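Local coordinates for protein STM4351 (Salmonella enterica, PDB 2Y7I) that binds arginine with high specificity in the periplasm and, as a family 3 solute-binding protein, probably delivers it to a membrane transporter, at residues H105-L110 with M177-S182; A95-R100 with G156-V161; K113-E118 with Q132-V137; Q124-D129 with D185-G190. One frame throughout, in Å; residues are numbered along the deposited sequence.

Contact 1: H105-L110 with M177-S182; sequences HTFADL and MDERAS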
loop_
_atom_site.group_PDB
_atom_site.type_symbol
_atom_site.label_atom_id
_atom_site.label_comp_id
_atom_site.label_asym_id
_atom_site.label_seq_id
_atom_site.Cartn_x
_atom_site.Cartn_y
_atom_site.Cartn_z
ATOM N N HIS A 105 17.668 -30.521 5.517
ATOM C CA HIS A 105 18.105 -29.337 4.778
ATOM C C HIS A 105 17.293 -29.151 3.499
ATOM O O HIS A 105 17.005 -28.027 3.092
ATOM C CB HIS A 105 19.591 -29.450 4.409
ATOM C CG HIS A 105 20.524 -29.282 5.567
ATOM N ND1 HIS A 105 21.269 -28.140 5.763
ATOM C CD2 HIS A 105 20.842 -30.117 6.586
ATOM C CE1 HIS A 105 22.001 -28.273 6.855
ATOM N NE2 HIS A 105 21.763 -29.465 7.372
ATOM N N THR A 106 16.944 -30.262 2.856
ATOM C CA THR A 106 16.336 -30.213 1.525
ATOM C C THR A 106 15.120 -31.113 1.429
ATOM O O THR A 106 14.929 -32.034 2.250
ATOM C CB THR A 106 17.325 -30.674 0.413
ATOM O OG1 THR A 106 17.570 -32.076 0.548
ATOM C CG2 THR A 106 18.651 -29.929 0.465
ATOM N N PHE A 107 14.312 -30.876 0.401
ATOM C CA PHE A 107 13.204 -31.778 0.079
ATOM C C PHE A 107 13.663 -33.219 -0.152
ATOM O O PHE A 107 12.989 -34.160 0.284
ATOM C CB PHE A 107 12.408 -31.262 -1.120
ATOM C CG PHE A 107 11.488 -30.107 -0.783
ATOM C CD1 PHE A 107 10.382 -30.298 0.049
ATOM C CD2 PHE A 107 11.725 -28.838 -1.302
ATOM C CE1 PHE A 107 9.538 -29.240 0.367
ATOM C CE2 PHE A 107 10.886 -27.766 -0.989
ATOM C CZ PHE A 107 9.784 -27.971 -0.149
ATOM N N ALA A 108 14.809 -33.390 -0.816
ATOM C CA ALA A 108 15.397 -34.720 -0.998
ATOM C C ALA A 108 15.621 -35.417 0.348
ATOM O O ALA A 108 15.382 -36.618 0.470
ATOM C CB ALA A 108 16.704 -34.645 -1.791
ATOM N N ASP A 109 16.061 -34.660 1.353
ATOM C CA ASP A 109 16.289 -35.209 2.696
ATOM C C ASP A 109 14.994 -35.742 3.323
ATOM O O ASP A 109 15.033 -36.604 4.197
ATOM C CB ASP A 109 16.893 -34.157 3.638
ATOM C CG ASP A 109 18.290 -33.728 3.241
ATOM O OD1 ASP A 109 19.015 -34.496 2.570
ATOM O OD2 ASP A 109 18.662 -32.594 3.622
ATOM N N LEU A 110 13.856 -35.218 2.878
ATOM C CA LEU A 110 12.554 -35.639 3.396
ATOM C C LEU A 110 11.957 -36.855 2.684
ATOM O O LEU A 110 10.806 -37.220 2.933
ATOM C CB LEU A 110 11.578 -34.454 3.389
ATOM C CG LEU A 110 11.842 -33.440 4.514
ATOM C CD1 LEU A 110 11.191 -32.095 4.178
ATOM C CD2 LEU A 110 11.299 -33.986 5.822
ATOM N N MET A 177 13.547 -24.918 7.201
ATOM C CA MET A 177 14.442 -25.748 6.415
ATOM C C MET A 177 15.116 -24.921 5.328
ATOM O O MET A 177 14.523 -23.977 4.799
ATOM C CB MET A 177 13.665 -26.930 5.835
ATOM C CG MET A 177 14.534 -28.063 5.319
ATOM S SD MET A 177 13.567 -29.442 4.645
ATOM C CE MET A 177 13.075 -28.716 3.076
ATOM N N ASP A 178 16.363 -25.263 5.010
ATOM C CA ASP A 178 17.132 -24.464 4.057
ATOM C C ASP A 178 16.469 -24.340 2.676
ATOM O O ASP A 178 16.368 -23.228 2.140
ATOM C CB ASP A 178 18.580 -24.948 3.947
ATOM C CG ASP A 178 19.435 -24.505 5.133
ATOM O OD1 ASP A 178 19.024 -23.556 5.835
ATOM O OD2 ASP A 178 20.517 -25.099 5.364
ATOM N N GLU A 179 16.022 -25.456 2.103
ATOM C CA GLU A 179 15.417 -25.395 0.775
ATOM C C GLU A 179 13.983 -24.896 0.878
ATOM O O GLU A 179 13.170 -25.490 1.583
ATOM C CB GLU A 179 15.453 -26.752 0.051
ATOM C CG GLU A 179 14.917 -26.652 -1.389
ATOM C CD GLU A 179 14.908 -27.957 -2.160
ATOM O OE1 GLU A 179 15.273 -29.023 -1.607
ATOM O OE2 GLU A 179 14.517 -27.915 -3.345
ATOM N N ARG A 180 13.691 -23.820 0.151
ATOM C CA ARG A 180 12.350 -23.275 0.072
ATOM C C ARG A 180 11.696 -23.652 -1.253
ATOM O O ARG A 180 12.372 -24.102 -2.182
ATOM C CB ARG A 180 12.401 -21.755 0.225
ATOM C CG ARG A 180 13.090 -21.342 1.512
ATOM C CD ARG A 180 12.944 -19.870 1.804
ATOM N NE ARG A 180 13.564 -19.559 3.089
ATOM C CZ ARG A 180 13.286 -18.482 3.819
ATOM N NH1 ARG A 180 12.387 -17.592 3.397
ATOM N NH2 ARG A 180 13.916 -18.296 4.970
ATOM N N ALA A 181 10.384 -23.461 -1.330
ATOM C CA ALA A 181 9.622 -23.732 -2.552
ATOM C C ALA A 181 9.097 -22.417 -3.099
ATOM O O ALA A 181 8.433 -21.662 -2.386
ATOM C CB ALA A 181 8.470 -24.681 -2.271
ATOM N N SER A 182 9.398 -22.151 -4.365
ATOM C CA SER A 182 9.060 -20.875 -4.983
ATOM C C SER A 182 8.425 -21.029 -6.362
ATOM O O SER A 182 7.973 -20.033 -6.943
ATOM C CB SER A 182 10.310 -19.991 -5.086
ATOM O OG SER A 182 10.618 -19.406 -3.831
HETATM O O HOH W 1 15.725 -31.408 -2.824
#
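Glu179 reaches across to 105-110 with an extended side chain, CG anti to its backbone N (chi1 -175°), and its OE1 accepts the backbone N-H of Phe107 at 2.9 Å, from above the carboxylate plane. A water bound to the backbone N of Ala108 donates to the same OE1, so one oxygen serves two successive backbone N-H groups, one directly and one through water. The Phe107 ring crosses the Glu179 side chain at about a right angle, with OE2 at its edge, while the methyl CE of Met177 sits over the centre of one ring face, 4.3 Å above the plane. That methyl is placed by the bend at chi3 (76°), and SD meets Leu110 CD1 tip to tip at 3.6 Å. Further out, Glu179 N donates to His105 O, nearly along the C=O axis, and His105 ND1 makes a longer, more bent bond of 3.2 Å to Asp178 OD2. Behind them, Asp109 OD2 accepts from the backbone N of both His105 and Thr106, while Thr106 OG1 accepts from Asp109 N in an ST motif. The contact joins the loops after strands 95-100 and 174-176; Phe107 packs on Leu127 of helix 122-130 and Val97 of strand 95-100, whose backbone is hydrogen-bonded to Met177 and Ala181.

Contact 2: A95-R100 with G156-V161; sequences AVVVTR and GVFGDV. With ARG (arginine), chain C.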
loop_
_atom_site.group_PDB
_atom_site.type_symbol
_atom_site.label_atom_id
_atom_site.label_comp_id
_atom_site.label_asym_id
_atom_site.label_seq_id
_atom_site.Cartn_x
_atom_site.Cartn_y
_atom_site.Cartn_z
ATOM N N ALA A 95 7.202 -20.620 0.164
ATOM C CA ALA A 95 6.726 -21.574 1.140
ATOM C C ALA A 95 7.939 -22.260 1.759
ATOM O O ALA A 95 8.959 -22.443 1.103
ATOM C CB ALA A 95 5.811 -22.578 0.500
ATOM N N VAL A 96 7.813 -22.628 3.027
ATOM C CA VAL A 96 8.906 -23.242 3.761
ATOM C C VAL A 96 8.432 -24.463 4.532
ATOM O O VAL A 96 7.235 -24.594 4.854
ATOM C CB VAL A 96 9.608 -22.230 4.729
ATOM C CG1 VAL A 96 10.279 -21.074 3.955
ATOM C CG2 VAL A 96 8.653 -21.691 5.781
ATOM N N VAL A 97 9.373 -25.354 4.832
ATOM C CA VAL A 97 9.123 -26.462 5.741
ATOM C C VAL A 97 9.744 -26.093 7.073
ATOM O O VAL A 97 10.826 -25.509 7.118
ATOM C CB VAL A 97 9.755 -27.788 5.261
ATOM C CG1 VAL A 97 9.338 -28.947 6.180
ATOM C CG2 VAL A 97 9.343 -28.080 3.820
ATOM N N VAL A 98 9.037 -26.392 8.156
ATOM C CA VAL A 98 9.641 -26.340 9.479
ATOM C C VAL A 98 9.862 -27.776 9.962
ATOM O O VAL A 98 8.985 -28.617 9.813
ATOM C CB VAL A 98 8.820 -25.491 10.475
ATOM C CG1 VAL A 98 7.327 -25.965 10.563
ATOM C CG2 VAL A 98 9.514 -25.430 11.840
ATOM N N THR A 99 11.067 -28.056 10.469
ATOM C CA THR A 99 11.419 -29.381 10.994
ATOM C C THR A 99 12.127 -29.177 12.321
ATOM O O THR A 99 12.380 -28.043 12.708
ATOM C CB THR A 99 12.348 -30.173 10.037
ATOM O OG1 THR A 99 13.688 -29.656 10.104
ATOM C CG2 THR A 99 11.821 -30.127 8.572
ATOM N N ARG A 100 12.459 -30.261 13.014
ATOM C CA ARG A 100 13.386 -30.155 14.135
ATOM C C ARG A 100 14.682 -29.519 13.608
ATOM O O ARG A 100 15.115 -29.839 12.509
ATOM C CB ARG A 100 13.658 -31.533 14.735
ATOM C CG ARG A 100 12.572 -32.011 15.700
ATOM C CD ARG A 100 12.692 -33.501 16.040
ATOM N NE ARG A 100 14.024 -34.051 15.762
ATOM C CZ ARG A 100 14.349 -34.747 14.667
ATOM N NH1 ARG A 100 13.440 -34.993 13.716
ATOM N NH2 ARG A 100 15.593 -35.192 14.518
ATOM N N GLY A 156 7.848 -32.773 9.275
ATOM C CA GLY A 156 7.799 -31.357 8.940
ATOM C C GLY A 156 6.383 -30.838 8.797
ATOM O O GLY A 156 5.422 -31.604 8.782
ATOM N N VAL A 157 6.273 -29.519 8.723
ATOM C CA VAL A 157 5.016 -28.835 8.417
ATOM C C VAL A 157 5.380 -27.797 7.364
ATOM O O VAL A 157 6.377 -27.103 7.507
ATOM C CB VAL A 157 4.359 -28.199 9.673
ATOM C CG1 VAL A 157 3.186 -27.266 9.265
ATOM C CG2 VAL A 157 3.822 -29.294 10.633
ATOM N N PHE A 158 4.586 -27.736 6.296
ATOM C CA PHE A 158 4.898 -26.953 5.092
ATOM C C PHE A 158 3.830 -25.871 4.934
ATOM O O PHE A 158 2.639 -26.186 4.886
ATOM C CB PHE A 158 4.911 -27.924 3.899
ATOM C CG PHE A 158 5.240 -27.308 2.567
ATOM C CD1 PHE A 158 6.391 -26.545 2.376
ATOM C CD2 PHE A 158 4.423 -27.576 1.470
ATOM C CE1 PHE A 158 6.703 -26.008 1.113
ATOM C CE2 PHE A 158 4.721 -27.056 0.197
ATOM C CZ PHE A 158 5.861 -26.267 0.022
ATOM N N GLY A 159 4.260 -24.605 4.903
ATOM C CA GLY A 159 3.342 -23.462 4.817
ATOM C C GLY A 159 4.009 -22.143 4.462
ATOM O O GLY A 159 5.185 -22.124 4.060
ATOM N N ASP A 160 3.271 -21.035 4.607
ATOM C CA ASP A 160 3.820 -19.708 4.279
ATOM C C ASP A 160 4.891 -19.306 5.281
ATOM O O ASP A 160 4.769 -19.577 6.475
ATOM C CB ASP A 160 2.719 -18.627 4.187
ATOM C CG ASP A 160 1.888 -18.748 2.908
ATOM O OD1 ASP A 160 2.348 -18.303 1.842
ATOM O OD2 ASP A 160 0.775 -19.293 2.956
ATOM N N VAL A 161 5.946 -18.663 4.783
ATOM C CA VAL A 161 7.077 -18.286 5.630
ATOM C C VAL A 161 6.676 -17.440 6.838
ATOM O O VAL A 161 7.195 -17.663 7.929
ATOM C CB VAL A 161 8.288 -17.682 4.822
ATOM C CG1 VAL A 161 7.911 -16.384 4.101
ATOM C CG2 VAL A 161 9.503 -17.506 5.722
HETATM N N ARG C . -1.319 -19.015 1.185
HETATM C CA ARG C . -1.726 -20.455 1.145
HETATM C C ARG C . -2.802 -20.656 0.086
HETATM O O ARG C . -3.298 -21.768 -0.087
HETATM C CB ARG C . -2.239 -20.927 2.522
HETATM C CG ARG C . -3.375 -20.064 3.100
HETATM C CD ARG C . -3.955 -20.644 4.388
HETATM N NE ARG C . -4.780 -19.638 5.063
HETATM C CZ ARG C . -5.451 -19.833 6.196
HETATM N NH1 ARG C . -5.427 -21.011 6.822
HETATM N NH2 ARG C . -6.153 -18.842 6.705
HETATM O OXT ARG C . -3.213 -19.702 -0.602
#
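The ring of Phe158 is met obliquely by strand 95-100: CE1 lies 3.6 Å from Ala95 CB, and CD1 lies 3.6 Å from Val97 CG2 and close to Val96 O. With CG anti to the backbone N (chi1 -179°), the ring crosses the Val97 side chain at about a right angle, and His123 makes an edge-to-face contact with it from outside the pair. Four backbone hydrogen bonds join the strands. Val96 and Gly159 are joined by reciprocal N-H to C=O bonds nearly along the carbonyl axes, the Val96 N to Gly159 O bond measuring 2.9 Å at 170°; Val98 and Val157 form the second hydrogen-bonded pair, with Val98 N 2.8 Å from Val157 O. The two are adjacent, antiparallel inner strands of a five-stranded mixed sheet, as in the alpha/beta lobes of periplasmic binding proteins. On the sheet face away from Phe158, Val98 CG1 lies alongside Val157 CB, and Val96 CG1 crosses Val161 obliquely, 4.0 Å from its CB; helices 142-150 and 161-168 cover this face. Strand 156-160 ends in the ligand pocket, where Asp160 OD2 accepts a hydrogen bond from the amino N of the bound arginine, 2.8 Å from OD2, and is also hydrogen-bonded to Tyr16 and His123.

Contact 3: K113-E118 with Q132-V137; sequences KKVGLE and QAITPV. With ARG (arginine), chain C.
Strands 114-118 and 135-139 are the two parallel strands of a beta-alpha-beta unit whose helix, 122-130, crosses over between them. Four backbone hydrogen bonds alternate along the pair: Thr135 N to Lys113 O, Val115 N to Thr135 O, Val137 N to Val115 O and Leu117 N to Val137 O. The second is the straightest, 2.9 Å from Val115 N to Thr135 O at 172°, whereas Val137 N approaches Val115 O from above the carbonyl plane. On the face turned to the helix, Val115 CG2 and Ile134 CG2 meet obliquely at 3.6 Å. Leu117 lies alongside Pro136, its CG in the crowded position between backbone N and carbonyl carbon (chi1 40°), and its CD2 is 4.1 Å from Pro136 CB. Leu127 of the helix packs on Val115 and Leu117. On the other face, Val137 CG2 touches Lys114 CB at 3.9 Å before the lysine chain runs outward. At the end of strand 114-118, Glu118 OE1 accepts a hydrogen bond from NH1 of the bound arginine at 2.8 Å, while OE2 is hydrogen-bonded to Thr15 OG1; the pairing of carboxylate and guanidinium probably keeps Glu118 ionised and suits the pocket to a cationic side chain.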
loop_
_atom_site.group_PDB
_atom_site.type_symbol
_atom_site.label_atom_id
_atom_site.label_comp_id
_atom_site.label_asym_id
_atom_site.label_seq_id
_atom_site.Cartn_x
_atom_site.Cartn_y
_atom_site.Cartn_z
ATOM N N LYS A 113 9.250 -39.392 4.140
ATOM C CA LYS A 113 8.858 -38.844 5.431
ATOM C C LYS A 113 7.506 -38.157 5.326
ATOM O O LYS A 113 7.005 -37.906 4.217
ATOM C CB LYS A 113 9.933 -37.881 5.976
ATOM C CG LYS A 113 11.365 -38.475 6.070
ATOM C CD LYS A 113 11.473 -39.595 7.103
ATOM C CE LYS A 113 12.901 -40.131 7.169
ATOM N NZ LYS A 113 13.000 -41.295 8.074
ATOM N N LYS A 114 6.916 -37.872 6.482
ATOM C CA LYS A 114 5.594 -37.257 6.565
ATOM C C LYS A 114 5.710 -35.763 6.787
ATOM O O LYS A 114 6.371 -35.314 7.730
ATOM C CB LYS A 114 4.767 -37.891 7.692
ATOM C CG LYS A 114 4.340 -39.335 7.422
ATOM C CD LYS A 114 3.570 -39.928 8.604
ATOM C CE LYS A 114 2.902 -41.227 8.204
ATOM N NZ LYS A 114 1.979 -41.763 9.267
ATOM N N VAL A 115 5.068 -34.996 5.912
ATOM C CA VAL A 115 5.015 -33.548 6.051
ATOM C C VAL A 115 3.556 -33.074 6.089
ATOM O O VAL A 115 2.769 -33.361 5.186
ATOM C CB VAL A 115 5.827 -32.833 4.943
ATOM C CG1 VAL A 115 5.648 -31.321 5.032
ATOM C CG2 VAL A 115 7.295 -33.174 5.062
ATOM N N GLY A 116 3.207 -32.362 7.162
ATOM C CA GLY A 116 1.850 -31.868 7.349
ATOM C C GLY A 116 1.622 -30.555 6.623
ATOM O O GLY A 116 2.534 -29.733 6.487
ATOM N N LEU A 117 0.395 -30.358 6.157
ATOM C CA LEU A 117 -0.000 -29.146 5.442
ATOM C C LEU A 117 -1.517 -29.041 5.481
ATOM O O LEU A 117 -2.196 -29.968 5.923
ATOM C CB LEU A 117 0.524 -29.153 3.998
ATOM C CG LEU A 117 0.457 -30.492 3.243
ATOM C CD1 LEU A 117 -0.951 -30.810 2.737
ATOM C CD2 LEU A 117 1.442 -30.527 2.094
ATOM N N GLU A 118 -2.058 -27.915 5.028
ATOM C CA GLU A 118 -3.503 -27.691 5.103
ATOM C C GLU A 118 -4.210 -28.097 3.813
ATOM O O GLU A 118 -3.709 -27.821 2.723
ATOM C CB GLU A 118 -3.771 -26.214 5.378
ATOM C CG GLU A 118 -5.055 -25.881 6.117
ATOM C CD GLU A 118 -5.017 -24.461 6.672
ATOM O OE1 GLU A 118 -4.612 -23.577 5.914
ATOM O OE2 GLU A 118 -5.325 -24.240 7.867
ATOM N N GLN A 132 6.814 -35.804 -4.887
ATOM C CA GLN A 132 6.037 -37.027 -4.730
ATOM C C GLN A 132 6.668 -38.111 -3.861
ATOM O O GLN A 132 5.982 -39.052 -3.465
ATOM C CB GLN A 132 5.643 -37.579 -6.099
ATOM C CG GLN A 132 4.829 -36.571 -6.900
ATOM C CD GLN A 132 4.254 -37.142 -8.175
ATOM O OE1 GLN A 132 4.615 -38.236 -8.596
ATOM N NE2 GLN A 132 3.335 -36.401 -8.791
ATOM N N ALA A 133 7.960 -37.980 -3.559
ATOM C CA ALA A 133 8.638 -38.929 -2.676
ATOM C C ALA A 133 8.369 -38.609 -1.199
ATOM O O ALA A 133 8.746 -39.381 -0.310
ATOM C CB ALA A 133 10.141 -38.963 -2.967
ATOM N N ILE A 134 7.738 -37.460 -0.953
ATOM C CA ILE A 134 7.336 -37.055 0.392
ATOM C C ILE A 134 5.858 -37.364 0.583
ATOM O O ILE A 134 5.053 -37.140 -0.322
ATOM C CB ILE A 134 7.586 -35.541 0.642
ATOM C CG1 ILE A 134 9.053 -35.175 0.350
ATOM C CG2 ILE A 134 7.205 -35.177 2.077
ATOM C CD1 ILE A 134 9.341 -33.680 0.378
ATOM N N THR A 135 5.514 -37.892 1.751
ATOM C CA THR A 135 4.126 -38.175 2.086
ATOM C C THR A 135 3.466 -36.931 2.652
ATOM O O THR A 135 3.847 -36.457 3.733
ATOM C CB THR A 135 3.989 -39.333 3.091
ATOM O OG1 THR A 135 4.521 -40.531 2.519
ATOM C CG2 THR A 135 2.506 -39.562 3.454
ATOM N N PRO A 136 2.476 -36.388 1.925
ATOM C CA PRO A 136 1.765 -35.233 2.448
ATOM C C PRO A 136 0.652 -35.689 3.391
ATOM O O PRO A 136 -0.038 -36.685 3.117
ATOM C CB PRO A 136 1.197 -34.569 1.187
ATOM C CG PRO A 136 1.065 -35.699 0.170
ATOM C CD PRO A 136 1.923 -36.854 0.637
ATOM N N VAL A 137 0.510 -35.004 4.519
ATOM C CA VAL A 137 -0.522 -35.357 5.476
ATOM C C VAL A 137 -1.387 -34.121 5.613
ATOM O O VAL A 137 -0.905 -33.067 6.025
ATOM C CB VAL A 137 0.075 -35.778 6.846
ATOM C CG1 VAL A 137 -1.033 -36.229 7.813
ATOM C CG2 VAL A 137 1.112 -36.887 6.661
HETATM N N ARG C . -1.319 -19.015 1.185
HETATM C CA ARG C . -1.726 -20.455 1.145
HETATM C C ARG C . -2.802 -20.656 0.086
HETATM O O ARG C . -3.298 -21.768 -0.087
HETATM C CB ARG C . -2.239 -20.927 2.522
HETATM C CG ARG C . -3.375 -20.064 3.100
HETATM C CD ARG C . -3.955 -20.644 4.388
HETATM N NE ARG C . -4.780 -19.638 5.063
HETATM C CZ ARG C . -5.451 -19.833 6.196
HETATM N NH1 ARG C . -5.427 -21.011 6.822
HETATM N NH2 ARG C . -6.153 -18.842 6.705
HETATM O OXT ARG C . -3.213 -19.702 -0.602
#

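Contact 4: Q124-D129 with D185-G190; sequences QRYLQD and DYYGKG. With ACT (acetate ion), chain G.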
loop_
_atom_site.group_PDB
_atom_site.type_symbol
_atom_site.label_atom_id
_atom_site.label_comp_id
_atom_site.label_asym_id
_atom_site.label_seq_id
_atom_site.Cartn_x
_atom_site.Cartn_y
_atom_site.Cartn_z
ATOM N N GLN A 124 -0.401 -27.789 -0.489
ATOM C CA GLN A 124 -0.845 -29.147 -0.730
ATOM C C GLN A 124 -0.623 -29.520 -2.194
ATOM O O GLN A 124 -0.091 -30.589 -2.489
ATOM C CB GLN A 124 -2.323 -29.304 -0.355
ATOM C CG GLN A 124 -2.920 -30.660 -0.722
ATOM C CD GLN A 124 -4.354 -30.806 -0.216
ATOM O OE1 GLN A 124 -5.245 -30.037 -0.596
ATOM N NE2 GLN A 124 -4.579 -31.804 0.639
ATOM N N ARG A 125 -1.009 -28.624 -3.102
ATOM C CA ARG A 125 -0.886 -28.891 -4.532
ATOM C C ARG A 125 0.584 -29.007 -4.937
ATOM O O ARG A 125 0.964 -29.949 -5.648
ATOM C CB ARG A 125 -1.613 -27.829 -5.364
ATOM C CG ARG A 125 -1.794 -28.228 -6.825
ATOM C CD ARG A 125 -2.730 -27.271 -7.576
ATOM N NE ARG A 125 -2.100 -25.992 -7.926
ATOM C CZ ARG A 125 -1.424 -25.762 -9.050
ATOM N NH1 ARG A 125 -1.251 -26.727 -9.947
ATOM N NH2 ARG A 125 -0.909 -24.556 -9.276
ATOM N N TYR A 126 1.407 -28.072 -4.461
ATOM C CA TYR A 126 2.845 -28.127 -4.724
ATOM C C TYR A 126 3.474 -29.451 -4.299
ATOM O O TYR A 126 4.164 -30.081 -5.108
ATOM C CB TYR A 126 3.627 -26.943 -4.110
ATOM C CG TYR A 126 5.120 -27.137 -4.281
ATOM C CD1 TYR A 126 5.745 -26.891 -5.507
ATOM C CD2 TYR A 126 5.890 -27.638 -3.241
ATOM C CE1 TYR A 126 7.112 -27.109 -5.677
ATOM C CE2 TYR A 126 7.250 -27.863 -3.399
ATOM C CZ TYR A 126 7.851 -27.603 -4.617
ATOM O OH TYR A 126 9.194 -27.834 -4.759
ATOM N N LEU A 127 3.271 -29.858 -3.039
ATOM C CA LEU A 127 3.891 -31.105 -2.553
ATOM C C LEU A 127 3.399 -32.330 -3.303
ATOM O O LEU A 127 4.187 -33.230 -3.620
ATOM C CB LEU A 127 3.660 -31.324 -1.064
ATOM C CG LEU A 127 4.668 -30.942 0.022
ATOM C CD1 LEU A 127 4.636 -32.048 1.094
ATOM C CD2 LEU A 127 6.109 -30.718 -0.454
ATOM N N GLN A 128 2.093 -32.370 -3.570
ATOM C CA GLN A 128 1.497 -33.497 -4.299
ATOM C C GLN A 128 2.060 -33.627 -5.705
ATOM O O GLN A 128 2.265 -34.738 -6.192
ATOM C CB GLN A 128 -0.039 -33.380 -4.340
ATOM C CG GLN A 128 -0.694 -33.815 -3.028
ATOM C CD GLN A 128 -2.194 -33.542 -2.955
ATOM O OE1 GLN A 128 -2.837 -33.845 -1.942
ATOM N NE2 GLN A 128 -2.752 -32.957 -4.006
ATOM N N ASP A 129 2.305 -32.488 -6.353
ATOM C CA ASP A 129 2.752 -32.485 -7.744
ATOM C C ASP A 129 4.247 -32.617 -7.898
ATOM O O ASP A 129 4.715 -33.373 -8.755
ATOM C CB ASP A 129 2.322 -31.204 -8.446
ATOM C CG ASP A 129 0.836 -31.134 -8.673
ATOM O OD1 ASP A 129 0.146 -32.150 -8.468
ATOM O OD2 ASP A 129 0.359 -30.048 -9.050
ATOM N N ASP A 185 4.635 -21.677 -10.953
ATOM C CA ASP A 185 3.397 -22.373 -11.317
ATOM C C ASP A 185 2.484 -22.517 -10.094
ATOM O O ASP A 185 1.275 -22.735 -10.238
ATOM C CB ASP A 185 3.697 -23.759 -11.902
ATOM C CG ASP A 185 4.257 -23.699 -13.306
ATOM O OD1 ASP A 185 4.079 -22.671 -13.997
ATOM O OD2 ASP A 185 4.880 -24.694 -13.726
ATOM N N TYR A 186 3.068 -22.369 -8.898
ATOM C CA TYR A 186 2.379 -22.603 -7.629
ATOM C C TYR A 186 2.364 -21.384 -6.707
ATOM O O TYR A 186 1.394 -21.160 -5.985
ATOM C CB TYR A 186 3.007 -23.812 -6.902
ATOM C CG TYR A 186 2.857 -25.089 -7.699
ATOM C CD1 TYR A 186 3.782 -25.434 -8.680
ATOM C CD2 TYR A 186 1.760 -25.932 -7.498
ATOM C CE1 TYR A 186 3.631 -26.586 -9.446
ATOM C CE2 TYR A 186 1.610 -27.094 -8.252
ATOM C CZ TYR A 186 2.549 -27.412 -9.222
ATOM O OH TYR A 186 2.392 -28.552 -9.973
ATOM N N TYR A 187 3.428 -20.589 -6.755
ATOM C CA TYR A 187 3.662 -19.529 -5.770
ATOM C C TYR A 187 3.909 -18.169 -6.414
ATOM O O TYR A 187 4.274 -18.097 -7.567
ATOM C CB TYR A 187 4.855 -19.907 -4.883
ATOM C CG TYR A 187 4.574 -21.113 -3.997
ATOM C CD1 TYR A 187 3.639 -21.033 -2.970
ATOM C CD2 TYR A 187 5.243 -22.320 -4.190
ATOM C CE1 TYR A 187 3.355 -22.123 -2.154
ATOM C CE2 TYR A 187 4.971 -23.430 -3.387
ATOM C CZ TYR A 187 4.024 -23.316 -2.363
ATOM O OH TYR A 187 3.742 -24.384 -1.551
ATOM N N GLY A 188 3.705 -17.096 -5.657
ATOM C CA GLY A 188 3.975 -15.754 -6.162
ATOM C C GLY A 188 2.750 -14.994 -6.641
ATOM O O GLY A 188 2.860 -13.827 -7.015
ATOM N N LYS A 189 1.591 -15.653 -6.663
ATOM C CA LYS A 189 0.335 -14.955 -6.930
ATOM C C LYS A 189 -0.015 -14.186 -5.664
ATOM O O LYS A 189 0.134 -14.706 -4.550
ATOM C CB LYS A 189 -0.787 -15.933 -7.318
ATOM C CG LYS A 189 -0.610 -16.612 -8.695
ATOM C CD LYS A 189 -0.741 -15.604 -9.840
ATOM C CE LYS A 189 -0.538 -16.256 -11.203
ATOM N NZ LYS A 189 -0.877 -15.308 -12.299
ATOM N N GLY A 190 -0.456 -12.947 -5.818
ATOM C CA GLY A 190 -0.709 -12.090 -4.649
ATOM C C GLY A 190 -1.868 -12.592 -3.816
ATOM O O GLY A 190 -2.612 -13.467 -4.252
HETATM C C ACT G . -4.431 -23.949 -6.003
HETATM O O ACT G . -5.490 -23.339 -6.258
HETATM O OXT ACT G . -3.499 -23.807 -6.833
HETATM C CH3 ACT G . -4.289 -24.788 -4.768
HETATM O O HOH W 2 -0.828 -22.834 -7.087
#
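Asp185 contributes its carbonyl O, which takes a weak hydrogen bond from Arg125 NH2 at 3.0 Å. Tyr186 follows and carries most of the contact, its CG anti to the carbonyl carbon (chi1 -63°), which turns the ring to the helix. The Arg125 guanidinium, bent round at chi3 (76°), lies against this ring with the planes 26° apart, Tyr186 CE2 sitting 3.3 Å over its centre. Tyr126 turns its edge to a face of the Tyr186 ring in a T-shaped pair, centroids 5.6 Å apart. Tyr186 OH donates to the anti lone pair of Asp129 OD2 at 2.7 Å, and the nearby Arg125 charge may keep that carboxylate ionised. A water links the Tyr186 carbonyl, Arg125 NH2 and an acetate ion, probably from the crystallisation liquor, whose OXT also accepts from Arg125 NE at 2.8 Å. Tyr187 comes next: its CE2 lies 3.8 Å from Tyr126 CG, the two ring planes inclined obliquely to each other, and its OH is hydrogen-bonded to His123. The three tyrosines form an aromatic cluster that packs the loop after strand 174-176 onto helix 122-130 near the arginine pocket.

Contacts 2 and 3 share one sheet: strand 156-160 pairs with 114-118 through Gly156 O to Gly116 N (2.8 Å) and Phe158 N to Gly116 O (2.9 Å). Contact 1 adjoins the other edge of strand 95-100, where Met177 N lies 2.8 Å from Val97 O and Ala181 N 3.0 Å from Ala95 O. Phe107 of contact 1 reaches contact 3 through Ile134, CD1 to CD1 3.6 Å. Contact 4 overlies the same core, Tyr187 OH lying 3.2 Å from Phe158 CZ. Contacts 2 and 3 supply Asp160 and Glu118, which hold opposite ends of the bound arginine; the Tyr187 side chain stands about 6 Å from the ligand, while that of Ala181 is about 12 Å away.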